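Local coordinates for protein cysteine synthase (Fusobacterium nucleatum subsp. nucleatum strain ATCC 25586, PDB 5XEM) that probably makes L-cysteine from O-acetyl-L-serine and sulfide with pyridoxal phosphate as cofactor, and also produces hydrogen sulfide and lanthionine from L-cysteine by beta-replacement, at residues Ser9-Ile14 / Ala82-Val87; Lys65-Ile70 / Glu138-Val143; Glu71-Asn76 / Leu92-Pro97; Thr99-Arg104 / Lys221-Gly226. All blocks are in the same frame, centred on the assembly; numbering follows the deposited sequence.

Contact 1: residues Ser9-Ile14 / Ala82-Val87; sequences SVIDLI and AMICAV
A short 3-10 turn, V10-L13, near the N-terminus is laid against helix 76-88, the connecting helix of a beta-alpha-beta unit of the PLP-dependent fold. The contact is almost wholly apolar, and V87 is its centre. With CG1 anti to the backbone N (chi1 170°), V87 spreads its two methyls between two neighbours on the turn: CG2 meets CG2 of V10 at 3.6 Å, and CG1 meets CD1 of I11 at 3.8 Å, both pairs crossing obliquely. I11 leaves its backbone alongside the helix, and its extended chain (chi2 177°) brings CD1 to V87. One helical turn earlier, M83 CG, anti to the backbone N, lies against V10 CG2, and the bend at chi3 (70°) turns CE toward I14 CD1, tip to tip. The CD1 of I14 also reaches I84, the two chains crossing at about a right angle. Outside the two segments, L51 of helix 46-60 touches both I11 and I84, and E263 of the second subunit packs on V10 and V87, so the turn sits beside the dimer interface. The turn is tied off at its start by S9 N, which gives its hydrogen to the anti lone pair of D12 OD2 at 3.0 Å.

Contact 2: residues Lys65-Ile70 / Glu138-Val143; sequences KDTVII and EKKYFV
Three backbone hydrogen bonds zip the two segments together in parallel: V68 N to K140 O, F142 N to V68 O, and I70 N to F142 O. The last, 3.1 Å long, has its donor in the plane of the F142 carbonyl, whereas the other two donors stand above the planes of their acceptors. V68 pairs with Y141 and I69 with F142. On the V68 side, I70 CD1 lies 3.8 Å from Y141 CB, and V68 CG2 is 3.5 Å from OE1 of E138, whose chain bends at chi2 and crosses V68 at about a right angle. On the opposite side, I69 and F142 run side by side, with I69 CD1 at the edge of the F142 ring and T67 CG2 against F142 CB. Beyond the paired strands, the extended K140 chain carries NZ to D66 OD1, a salt bridge of 2.8 Å on the syn lone pair. D64 shares that ammonium, and its backbone N-H donates to T67 OG1, while E138 OE2 forms a salt bridge with K93 NZ. Helix 123-136 packs L131 and L134 on I70. The pairing adds edge strand 141-142 to the parallel sheet 114-118, 92-97, 68-72, 141-142 of the fold type II PLP enzymes.

Contact 3: residues Glu71-Asn76 / Leu92-Pro97; sequences EATSGN and LKIVMP. With 85F ((2R)-2-azanyl-3-[(2R)-2-azanyl-3-oxidanyl-3-oxidanylidene-propyl]sulfanyl-propanoic acid), chain C; PLP (pyridoxal-5'-phosphate), chain D; ACT (acetate ion), chain E.
Strands 68-72 and 92-97 run parallel, linked by E71 N to K93 O, V95 N to E71 O and T73 N to V95 O, the last bond lying nearly along the C=O axis. T73 marks the change from sheet to ligand loop. Its OG1 is anti to the backbone N (chi1 175°), which leaves CG2 in the crowded position, pressed to 3.2 Å from I94 CG2, closer than usual van der Waals contact. I94 turns back at chi2 (-69°) and sets CD1 against E71 CB. E71 bends at chi2 (70°), leading its carboxylate away to the backbone N atoms of N145 and Q146. M96, modelled in two conformers, here lays CG beside T73 O and SD beside S74 O, while P97 CD borders T73 O as well. T73 OG1 accepts from G75 N at 2.8 Å, an ST turn. The lanthionine is a Schiff base, 85F N lying 1.3 Å from PLP C4A, and T73 OG1 donates to 85F O of its proximal carboxylate at 2.7 Å. S74 N reaches 85F O at 2.9 Å, so two donors from this loop grip one oxygen. S74 OG, in the crowded position between N and C, comes within 3.2 Å of 85F C. G75 occupies the N-cap position of helix 76-88. N76 ND2 reaches PLP O3 at 2.9 Å and is also hydrogen-bonded to D298 OD2, which leaves the amide little freedom to turn. This is the beta-alpha-beta unit of the PLP-dependent cysteine synthase family, whose strand-to-helix loop binds the substrate carboxylate at the helix N-terminus.

Contact 4: residues Thr99-Arg104 / Lys221-Gly226; sequences TMSIER and KIQGMG. With 85F ((2R)-2-azanyl-3-[(2R)-2-azanyl-3-oxidanyl-3-oxidanylidene-propyl]sulfanyl-propanoic acid), chain C; PLP (pyridoxal-5'-phosphate), chain D.
The active-site cleft of this PLP enzyme is lined here by a type II beta turn, I222-M225, which faces residues 99-104, leading into helix 103-110. One side chain, Q223, carries the contact. Its chain runs extended beyond CG (chi2 -175°), taking OE1 across to S101 N, a 3.0 Å bond that is nearly straight at the hydrogen (167°) although the donor stands above the amide plane. The same oxygen receives a weak, longer bond from R104 NE at 3.5 Å, so two donors from one segment converge on it. R104 and Q223 slide past each other in opposite directions, their guanidinium and amide planes 55° apart, and Q223 CB lies at the guanidinium edge. S101 CB and M100 CB also border OE1, while S101 OG is held by the carbonyl of K302. R104 NH1 makes a weak bond to N76 OD1, linking this pair to the residue that binds PLP O3, and PLP C2A also lies at the guanidinium edge. Beyond Q223 the backbone turns inward over the cofactor: G224 O is 3.3 Å from PLP C4, and M225 CG lies 3.9 Å from PLP C6. The carbonyls of G224, M225 and G226 converge on the distal amine of the lanthionine, the M225 bond weak, with G224 O at 2.8 Å from 85F NZ2.

Contacts 2 and 3 share strand 68-72, which pairs with 141-142 on one side and 92-97 on the other; their centres are 15 Å apart, joined by a probable hydrogen bond from K93 N to I69 O (2.8 Å) and the salt bridge from E138 OE2 to K93 NZ (3.1 Å). Helix 76-88, which carries contact 1, connects the two strands of contact 3. Contacts 3 and 4, centres 12 Å apart, both line the site: one holds the proximal carboxylate of the lanthionine, the other its distal amine. They meet where S74 O lies 3.1 Å from R104 CD. In contact 1 the I84 side chain is about 13 Å from the lanthionine and about 8 Å from that of K46, the predicted PLP lysine; contact 2's nearest atoms are about 14 Å from contact 4.

Contact 1: residues Ser9-Ile14 / Ala82-Val87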
# COMPACT_ATOMS: atom_id res chain seq x y z
N SER A 9 -8.16 9.44 -11.64
CA SER A 9 -6.75 9.06 -11.58
C SER A 9 -6.40 8.73 -10.14
O SER A 9 -7.21 8.92 -9.22
CB SER A 9 -5.86 10.20 -12.07
OG SER A 9 -5.79 11.21 -11.05
N VAL A 10 -5.18 8.26 -9.95
CA VAL A 10 -4.72 7.97 -8.58
C VAL A 10 -4.75 9.21 -7.67
O VAL A 10 -4.84 9.11 -6.45
CB VAL A 10 -3.33 7.29 -8.55
CG1 VAL A 10 -3.40 5.89 -9.18
CG2 VAL A 10 -2.26 8.15 -9.20
N ILE A 11 -4.67 10.40 -8.26
CA ILE A 11 -4.80 11.63 -7.46
C ILE A 11 -6.08 11.65 -6.66
O ILE A 11 -6.11 12.16 -5.54
CB ILE A 11 -4.72 12.90 -8.34
CG1 ILE A 11 -3.34 12.97 -9.00
CG2 ILE A 11 -5.09 14.15 -7.51
CD1 ILE A 11 -3.11 14.14 -9.96
N ASP A 12 -7.15 11.08 -7.21
CA ASP A 12 -8.42 11.08 -6.50
C ASP A 12 -8.46 10.13 -5.29
O ASP A 12 -9.37 10.21 -4.47
CB ASP A 12 -9.58 10.76 -7.46
CG ASP A 12 -9.68 11.75 -8.60
OD1 ASP A 12 -9.80 12.96 -8.35
OD2 ASP A 12 -9.58 11.32 -9.76
N LEU A 13 -7.48 9.25 -5.16
CA LEU A 13 -7.41 8.36 -4.01
C LEU A 13 -6.70 8.96 -2.78
O LEU A 13 -6.62 8.32 -1.74
CB LEU A 13 -6.72 7.06 -4.39
CG LEU A 13 -7.25 6.36 -5.66
CD1 LEU A 13 -6.50 5.05 -5.89
CD2 LEU A 13 -8.74 6.17 -5.58
N ILE A 14 -6.15 10.16 -2.93
CA ILE A 14 -5.40 10.83 -1.87
C ILE A 14 -6.41 11.29 -0.82
O ILE A 14 -7.46 11.86 -1.15
CB ILE A 14 -4.57 12.01 -2.41
CG1 ILE A 14 -3.49 11.49 -3.37
CG2 ILE A 14 -3.91 12.81 -1.26
CD1 ILE A 14 -2.73 12.58 -4.15
N ALA A 82 6.43 12.23 -7.09
CA ALA A 82 6.70 11.39 -8.28
C ALA A 82 5.39 10.83 -8.88
O ALA A 82 5.18 10.88 -10.08
CB ALA A 82 7.67 10.29 -7.93
N MET A 83 4.51 10.36 -8.01
CA MET A 83 3.24 9.75 -8.43
C MET A 83 2.38 10.83 -9.09
O MET A 83 1.81 10.62 -10.17
CB MET A 83 2.54 9.16 -7.22
CG MET A 83 1.17 8.60 -7.51
SD MET A 83 0.31 8.10 -6.01
CE MET A 83 0.01 9.72 -5.32
N ILE A 84 2.30 12.00 -8.46
CA ILE A 84 1.50 13.08 -9.01
C ILE A 84 2.07 13.61 -10.34
O ILE A 84 1.33 13.82 -11.31
CB ILE A 84 1.29 14.18 -7.99
CG1 ILE A 84 0.35 13.66 -6.89
CG2 ILE A 84 0.74 15.44 -8.68
CD1 ILE A 84 0.47 14.45 -5.61
N CYS A 85 3.39 13.75 -10.40
CA CYS A 85 4.06 14.22 -11.63
C CYS A 85 3.95 13.20 -12.76
O CYS A 85 3.87 13.58 -13.94
CB CYS A 85 5.51 14.57 -11.37
SG CYS A 85 5.72 16.09 -10.40
N ALA A 86 3.90 11.91 -12.41
CA ALA A 86 3.66 10.91 -13.43
C ALA A 86 2.29 11.14 -14.11
O ALA A 86 2.24 11.16 -15.35
CB ALA A 86 3.76 9.49 -12.86
N VAL A 87 1.23 11.32 -13.32
CA VAL A 87 -0.14 11.55 -13.82
C VAL A 87 -0.19 12.85 -14.66
O VAL A 87 -0.79 12.91 -15.75
CB VAL A 87 -1.14 11.68 -12.64
CG1 VAL A 87 -2.50 12.16 -13.10
CG2 VAL A 87 -1.27 10.35 -11.91

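Contact 2: residues Lys65-Ile70 / Glu138-Val143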
# COMPACT_ATOMS: atom_id res chain seq x y z
N LYS A 65 3.90 23.32 -18.56
CA LYS A 65 4.14 21.95 -19.02
C LYS A 65 5.61 21.59 -18.96
O LYS A 65 5.95 20.43 -18.68
CB LYS A 65 3.66 21.76 -20.48
CG LYS A 65 2.20 22.11 -20.74
CD LYS A 65 1.90 22.20 -22.24
CE LYS A 65 1.11 23.45 -22.60
NZ LYS A 65 2.00 24.62 -22.80
N ASP A 66 6.49 22.56 -19.23
CA ASP A 66 7.92 22.31 -19.30
C ASP A 66 8.69 22.74 -18.03
O ASP A 66 9.90 22.79 -18.05
CB ASP A 66 8.53 22.97 -20.54
CG ASP A 66 8.28 24.47 -20.61
OD1 ASP A 66 7.28 24.95 -20.03
OD2 ASP A 66 9.08 25.17 -21.27
N THR A 67 7.99 23.03 -16.94
CA THR A 67 8.63 23.40 -15.67
C THR A 67 9.14 22.14 -14.97
O THR A 67 8.37 21.18 -14.80
CB THR A 67 7.63 24.08 -14.75
OG1 THR A 67 7.13 25.24 -15.43
CG2 THR A 67 8.28 24.46 -13.42
N VAL A 68 10.42 22.14 -14.59
CA VAL A 68 10.99 21.01 -13.85
C VAL A 68 10.68 21.20 -12.36
O VAL A 68 10.98 22.26 -11.79
CB VAL A 68 12.50 20.90 -14.09
CG1 VAL A 68 13.12 19.76 -13.29
CG2 VAL A 68 12.77 20.69 -15.59
N ILE A 69 10.14 20.17 -11.72
CA ILE A 69 9.88 20.21 -10.30
C ILE A 69 11.14 19.65 -9.63
O ILE A 69 11.66 18.63 -10.06
CB ILE A 69 8.65 19.38 -9.90
CG1 ILE A 69 7.45 19.71 -10.81
CG2 ILE A 69 8.33 19.55 -8.42
CD1 ILE A 69 7.12 21.18 -10.93
N ILE A 70 11.64 20.35 -8.61
CA ILE A 70 12.87 19.96 -7.90
C ILE A 70 12.62 20.01 -6.40
O ILE A 70 12.15 21.03 -5.88
CB ILE A 70 14.06 20.89 -8.24
CG1 ILE A 70 14.23 21.09 -9.75
CG2 ILE A 70 15.35 20.29 -7.65
CD1 ILE A 70 15.19 22.20 -10.17
N GLU A 138 18.58 24.72 -15.09
CA GLU A 138 17.23 24.69 -15.63
C GLU A 138 16.69 26.07 -16.01
O GLU A 138 16.81 27.05 -15.26
CB GLU A 138 16.24 24.09 -14.61
CG GLU A 138 16.45 22.63 -14.32
CD GLU A 138 16.31 21.73 -15.52
OE1 GLU A 138 15.77 22.11 -16.59
OE2 GLU A 138 16.73 20.57 -15.36
N LYS A 139 16.06 26.11 -17.18
CA LYS A 139 15.39 27.31 -17.65
C LYS A 139 14.09 27.61 -16.87
O LYS A 139 13.77 28.79 -16.62
CB LYS A 139 15.11 27.15 -19.15
CG LYS A 139 14.35 28.31 -19.77
CD LYS A 139 14.20 28.13 -21.28
CE LYS A 139 12.86 28.68 -21.76
NZ LYS A 139 12.54 29.98 -21.11
N LYS A 140 13.34 26.57 -16.52
CA LYS A 140 12.05 26.74 -15.81
C LYS A 140 12.01 25.70 -14.69
O LYS A 140 12.22 24.52 -14.96
CB LYS A 140 10.87 26.49 -16.76
CG LYS A 140 10.67 27.50 -17.90
CD LYS A 140 9.24 27.36 -18.39
CE LYS A 140 8.89 28.22 -19.58
NZ LYS A 140 7.50 27.79 -19.96
N TYR A 141 11.76 26.12 -13.45
CA TYR A 141 11.64 25.18 -12.35
C TYR A 141 10.72 25.71 -11.28
O TYR A 141 10.42 26.91 -11.25
CB TYR A 141 13.01 24.81 -11.77
CG TYR A 141 13.79 25.98 -11.24
CD1 TYR A 141 13.50 26.51 -10.00
CD2 TYR A 141 14.83 26.57 -11.98
CE1 TYR A 141 14.20 27.59 -9.51
CE2 TYR A 141 15.56 27.63 -11.49
CZ TYR A 141 15.23 28.15 -10.26
OH TYR A 141 15.92 29.22 -9.75
N PHE A 142 10.26 24.79 -10.43
CA PHE A 142 9.53 25.13 -9.25
C PHE A 142 10.06 24.23 -8.13
O PHE A 142 10.13 23.02 -8.31
CB PHE A 142 8.03 24.86 -9.46
CG PHE A 142 7.21 25.05 -8.22
CD1 PHE A 142 7.04 26.31 -7.69
CD2 PHE A 142 6.63 23.97 -7.57
CE1 PHE A 142 6.32 26.51 -6.53
CE2 PHE A 142 5.87 24.17 -6.42
CZ PHE A 142 5.74 25.45 -5.89
N VAL A 143 10.41 24.81 -6.99
CA VAL A 143 10.79 24.02 -5.81
C VAL A 143 9.63 24.06 -4.85
O VAL A 143 9.34 25.13 -4.34
CB VAL A 143 12.04 24.62 -5.13
CG1 VAL A 143 12.44 23.78 -3.88
CG2 VAL A 143 13.18 24.68 -6.13

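Contact 3: residues Glu71-Asn76 / Leu92-Pro97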
# COMPACT_ATOMS: atom_id res chain seq x y z
N GLU A 71 12.88 18.91 -5.67
CA GLU A 71 12.59 18.86 -4.25
C GLU A 71 13.65 18.05 -3.50
O GLU A 71 14.14 17.03 -4.01
CB GLU A 71 11.18 18.26 -3.97
CG GLU A 71 10.74 18.23 -2.50
CD GLU A 71 10.43 19.61 -1.91
OE1 GLU A 71 10.87 20.63 -2.49
OE2 GLU A 71 9.72 19.67 -0.88
N ALA A 72 13.98 18.53 -2.30
CA ALA A 72 14.76 17.77 -1.32
C ALA A 72 13.83 16.97 -0.40
O ALA A 72 12.89 17.52 0.20
CB ALA A 72 15.65 18.69 -0.51
N THR A 73 14.13 15.68 -0.25
CA THR A 73 13.25 14.81 0.52
C THR A 73 14.02 13.67 1.17
O THR A 73 15.09 13.29 0.68
CB THR A 73 12.14 14.24 -0.40
OG1 THR A 73 11.35 13.29 0.33
CG2 THR A 73 12.72 13.55 -1.59
N SER A 74 13.48 13.13 2.25
CA SER A 74 14.00 11.87 2.82
C SER A 74 13.40 10.65 2.15
O SER A 74 13.82 9.51 2.41
CB SER A 74 13.75 11.81 4.32
OG SER A 74 12.37 11.84 4.60
N GLY A 75 12.38 10.87 1.32
CA GLY A 75 11.80 9.81 0.52
C GLY A 75 10.32 10.02 0.22
O GLY A 75 9.93 10.04 -0.94
N ASN A 76 9.51 10.12 1.27
CA ASN A 76 8.06 10.10 1.08
C ASN A 76 7.54 11.31 0.28
O ASN A 76 6.67 11.16 -0.57
CB ASN A 76 7.35 9.98 2.40
CG ASN A 76 7.30 8.55 2.88
OD1 ASN A 76 7.22 7.62 2.07
ND2 ASN A 76 7.44 8.36 4.18
N LEU A 92 10.37 15.64 -12.91
CA LEU A 92 10.68 15.76 -11.48
C LEU A 92 12.15 15.33 -11.27
O LEU A 92 12.59 14.32 -11.85
CB LEU A 92 9.76 14.83 -10.67
CG LEU A 92 10.00 14.77 -9.14
CD1 LEU A 92 9.72 16.13 -8.48
CD2 LEU A 92 9.14 13.67 -8.50
N LYS A 93 12.87 16.12 -10.48
CA LYS A 93 14.20 15.78 -9.98
C LYS A 93 14.12 15.84 -8.46
O LYS A 93 13.57 16.78 -7.90
CB LYS A 93 15.26 16.76 -10.50
CG LYS A 93 15.42 16.80 -12.00
CD LYS A 93 16.63 17.64 -12.38
CE LYS A 93 16.81 17.67 -13.89
NZ LYS A 93 18.20 18.05 -14.29
N ILE A 94 14.65 14.80 -7.80
CA ILE A 94 14.62 14.71 -6.37
C ILE A 94 16.05 14.57 -5.83
O ILE A 94 16.88 13.89 -6.44
CB ILE A 94 13.76 13.50 -5.93
CG1 ILE A 94 12.28 13.77 -6.22
CG2 ILE A 94 14.05 13.15 -4.49
CD1 ILE A 94 11.65 14.82 -5.36
N VAL A 95 16.33 15.25 -4.74
CA VAL A 95 17.60 15.09 -4.01
C VAL A 95 17.30 14.47 -2.68
O VAL A 95 16.43 14.96 -1.93
CB VAL A 95 18.34 16.42 -3.77
CG1 VAL A 95 19.69 16.15 -3.13
CG2 VAL A 95 18.51 17.16 -5.10
N MET A 96 18.03 13.40 -2.35
CA MET A 96 17.79 12.64 -1.13
C MET A 96 19.11 12.18 -0.51
O MET A 96 20.08 11.99 -1.23
CB MET A 96 16.94 11.40 -1.48
CG MET A 96 16.42 10.60 -0.29
SD MET A 96 15.29 9.28 -0.78
CE MET A 96 16.35 8.43 -1.95
N PRO A 97 19.12 11.96 0.82
CA PRO A 97 20.32 11.36 1.41
C PRO A 97 20.48 9.89 1.01
O PRO A 97 19.50 9.16 0.97
CB PRO A 97 20.03 11.43 2.92
CG PRO A 97 18.96 12.43 3.09
CD PRO A 97 18.12 12.29 1.84
N 85F C . 9.37 13.06 5.77
CA 85F C . 9.87 14.14 4.91
CB 85F C . 11.21 14.69 5.46
SG 85F C . 11.04 15.62 6.97
CD 85F C . 12.68 16.26 7.36
CE 85F C . 13.77 15.17 7.60
NZ2 85F C . 13.31 14.15 8.55
CZ1 85F C . 15.02 15.88 8.18
OH1 85F C . 15.93 15.12 8.61
OH2 85F C . 15.08 17.14 8.22
C 85F C . 10.06 13.67 3.48
OXT 85F C . 9.39 12.70 3.12
O 85F C . 10.85 14.33 2.76
N1 PLP D . 7.30 9.91 9.10
C2 PLP D . 7.73 9.70 7.85
C2A PLP D . 7.82 8.26 7.31
C3 PLP D . 8.07 10.77 7.00
O3 PLP D . 8.48 10.52 5.73
C4 PLP D . 7.98 12.08 7.47
C4A PLP D . 8.35 13.26 6.59
C5 PLP D . 7.53 12.27 8.78
C6 PLP D . 7.19 11.16 9.56
C5A PLP D . 7.38 13.64 9.40
O4P PLP D . 6.23 14.34 8.79
P PLP D . 6.16 15.96 8.66
O1P PLP D . 4.85 16.34 8.28
O2P PLP D . 7.21 16.28 7.72
O3P PLP D . 6.59 16.44 10.01
C ACT E . 9.07 12.21 -13.92
O ACT E . 8.88 11.53 -14.98
OXT ACT E . 10.14 12.85 -13.78
CH3 ACT E . 8.00 12.22 -12.84

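Contact 4: residues Thr99-Arg104 / Lys221-Gly226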
# COMPACT_ATOMS: atom_id res chain seq x y z
N THR A 99 21.47 7.52 2.84
CA THR A 99 21.39 6.63 4.01
C THR A 99 19.96 6.09 4.30
O THR A 99 19.73 5.47 5.35
CB THR A 99 21.93 7.35 5.27
OG1 THR A 99 21.32 8.63 5.40
CG2 THR A 99 23.44 7.54 5.18
N MET A 100 19.01 6.32 3.40
CA MET A 100 17.62 5.91 3.64
C MET A 100 17.37 4.52 3.03
O MET A 100 18.18 4.03 2.24
CB MET A 100 16.63 6.96 3.10
CG MET A 100 16.90 8.41 3.55
SD MET A 100 16.54 8.79 5.29
CE MET A 100 17.78 7.83 6.18
N SER A 101 16.26 3.90 3.42
CA SER A 101 15.90 2.57 2.91
C SER A 101 15.97 2.57 1.37
O SER A 101 15.39 3.45 0.74
CB SER A 101 14.51 2.14 3.41
OG SER A 101 13.47 2.81 2.71
N ILE A 102 16.67 1.60 0.78
CA ILE A 102 16.93 1.65 -0.69
C ILE A 102 15.65 1.42 -1.53
O ILE A 102 15.64 1.64 -2.74
CB ILE A 102 18.08 0.70 -1.16
CG1 ILE A 102 19.16 0.49 -0.08
CG2 ILE A 102 18.74 1.28 -2.43
CD1 ILE A 102 20.32 -0.40 -0.51
N GLU A 103 14.57 0.98 -0.88
CA GLU A 103 13.28 0.92 -1.55
C GLU A 103 12.84 2.32 -2.03
O GLU A 103 12.18 2.45 -3.05
CB GLU A 103 12.19 0.29 -0.67
CG GLU A 103 12.41 -1.19 -0.35
CD GLU A 103 13.05 -1.42 1.00
OE1 GLU A 103 14.07 -0.76 1.29
OE2 GLU A 103 12.53 -2.26 1.77
N ARG A 104 13.24 3.38 -1.30
CA ARG A 104 12.83 4.74 -1.66
C ARG A 104 13.32 5.15 -3.06
O ARG A 104 12.55 5.70 -3.83
CB ARG A 104 13.28 5.75 -0.59
CG ARG A 104 12.59 5.58 0.78
CD ARG A 104 13.29 6.50 1.79
NE ARG A 104 12.76 6.55 3.16
CZ ARG A 104 11.52 6.93 3.51
NH1 ARG A 104 10.62 7.22 2.57
NH2 ARG A 104 11.18 6.99 4.78
N LYS A 221 17.58 6.58 13.69
CA LYS A 221 17.14 5.60 12.68
C LYS A 221 15.64 5.70 12.39
O LYS A 221 15.07 4.82 11.70
CB LYS A 221 17.46 4.18 13.17
CG LYS A 221 18.94 3.95 13.43
CD LYS A 221 19.25 2.55 13.93
CE LYS A 221 20.73 2.41 14.26
NZ LYS A 221 21.02 1.10 14.89
N ILE A 222 14.98 6.74 12.90
CA ILE A 222 13.51 6.85 12.72
C ILE A 222 13.30 7.62 11.42
O ILE A 222 13.05 8.84 11.40
CB ILE A 222 12.80 7.52 13.91
CG1 ILE A 222 13.23 6.86 15.24
CG2 ILE A 222 11.28 7.50 13.71
CD1 ILE A 222 12.68 7.52 16.49
N GLN A 223 13.40 6.88 10.32
CA GLN A 223 13.39 7.48 8.98
C GLN A 223 12.20 8.38 8.74
O GLN A 223 11.06 7.99 9.00
CB GLN A 223 13.47 6.40 7.90
CG GLN A 223 14.72 5.55 7.97
CD GLN A 223 14.83 4.56 6.80
OE1 GLN A 223 14.52 4.90 5.64
NE2 GLN A 223 15.30 3.34 7.10
N GLY A 224 12.45 9.59 8.21
CA GLY A 224 11.37 10.56 7.96
C GLY A 224 11.24 11.57 9.10
O GLY A 224 10.91 12.76 8.89
N MET A 225 11.51 11.12 10.32
CA MET A 225 11.43 12.07 11.45
C MET A 225 12.80 12.74 11.65
O MET A 225 13.78 12.40 10.98
CB MET A 225 10.95 11.35 12.70
CG MET A 225 9.44 11.26 12.80
SD MET A 225 8.82 10.20 14.11
CE MET A 225 9.60 11.01 15.54
N GLY A 226 12.85 13.70 12.56
CA GLY A 226 14.06 14.43 12.86
C GLY A 226 14.18 15.66 12.00
O GLY A 226 13.57 15.75 10.94
N 85F C . 9.37 13.06 5.77
CA 85F C . 9.87 14.14 4.91
CB 85F C . 11.21 14.69 5.46
SG 85F C . 11.04 15.62 6.97
CD 85F C . 12.68 16.26 7.36
CE 85F C . 13.77 15.17 7.60
NZ2 85F C . 13.31 14.15 8.55
CZ1 85F C . 15.02 15.88 8.18
OH1 85F C . 15.93 15.12 8.61
OH2 85F C . 15.08 17.14 8.22
C 85F C . 10.06 13.67 3.48
OXT 85F C . 9.39 12.70 3.12
O 85F C . 10.85 14.33 2.76
N1 PLP D . 7.30 9.91 9.10
C2 PLP D . 7.73 9.70 7.85
C2A PLP D . 7.82 8.26 7.31
C3 PLP D . 8.07 10.77 7.00
O3 PLP D . 8.48 10.52 5.73
C4 PLP D . 7.98 12.08 7.47
C4A PLP D . 8.35 13.26 6.59
C5 PLP D . 7.53 12.27 8.78
C6 PLP D . 7.19 11.16 9.56
C5A PLP D . 7.38 13.64 9.40
O4P PLP D . 6.23 14.34 8.79
P PLP D . 6.16 15.96 8.66
O1P PLP D . 4.85 16.34 8.28
O2P PLP D . 7.21 16.28 7.72
O3P PLP D . 6.59 16.44 10.01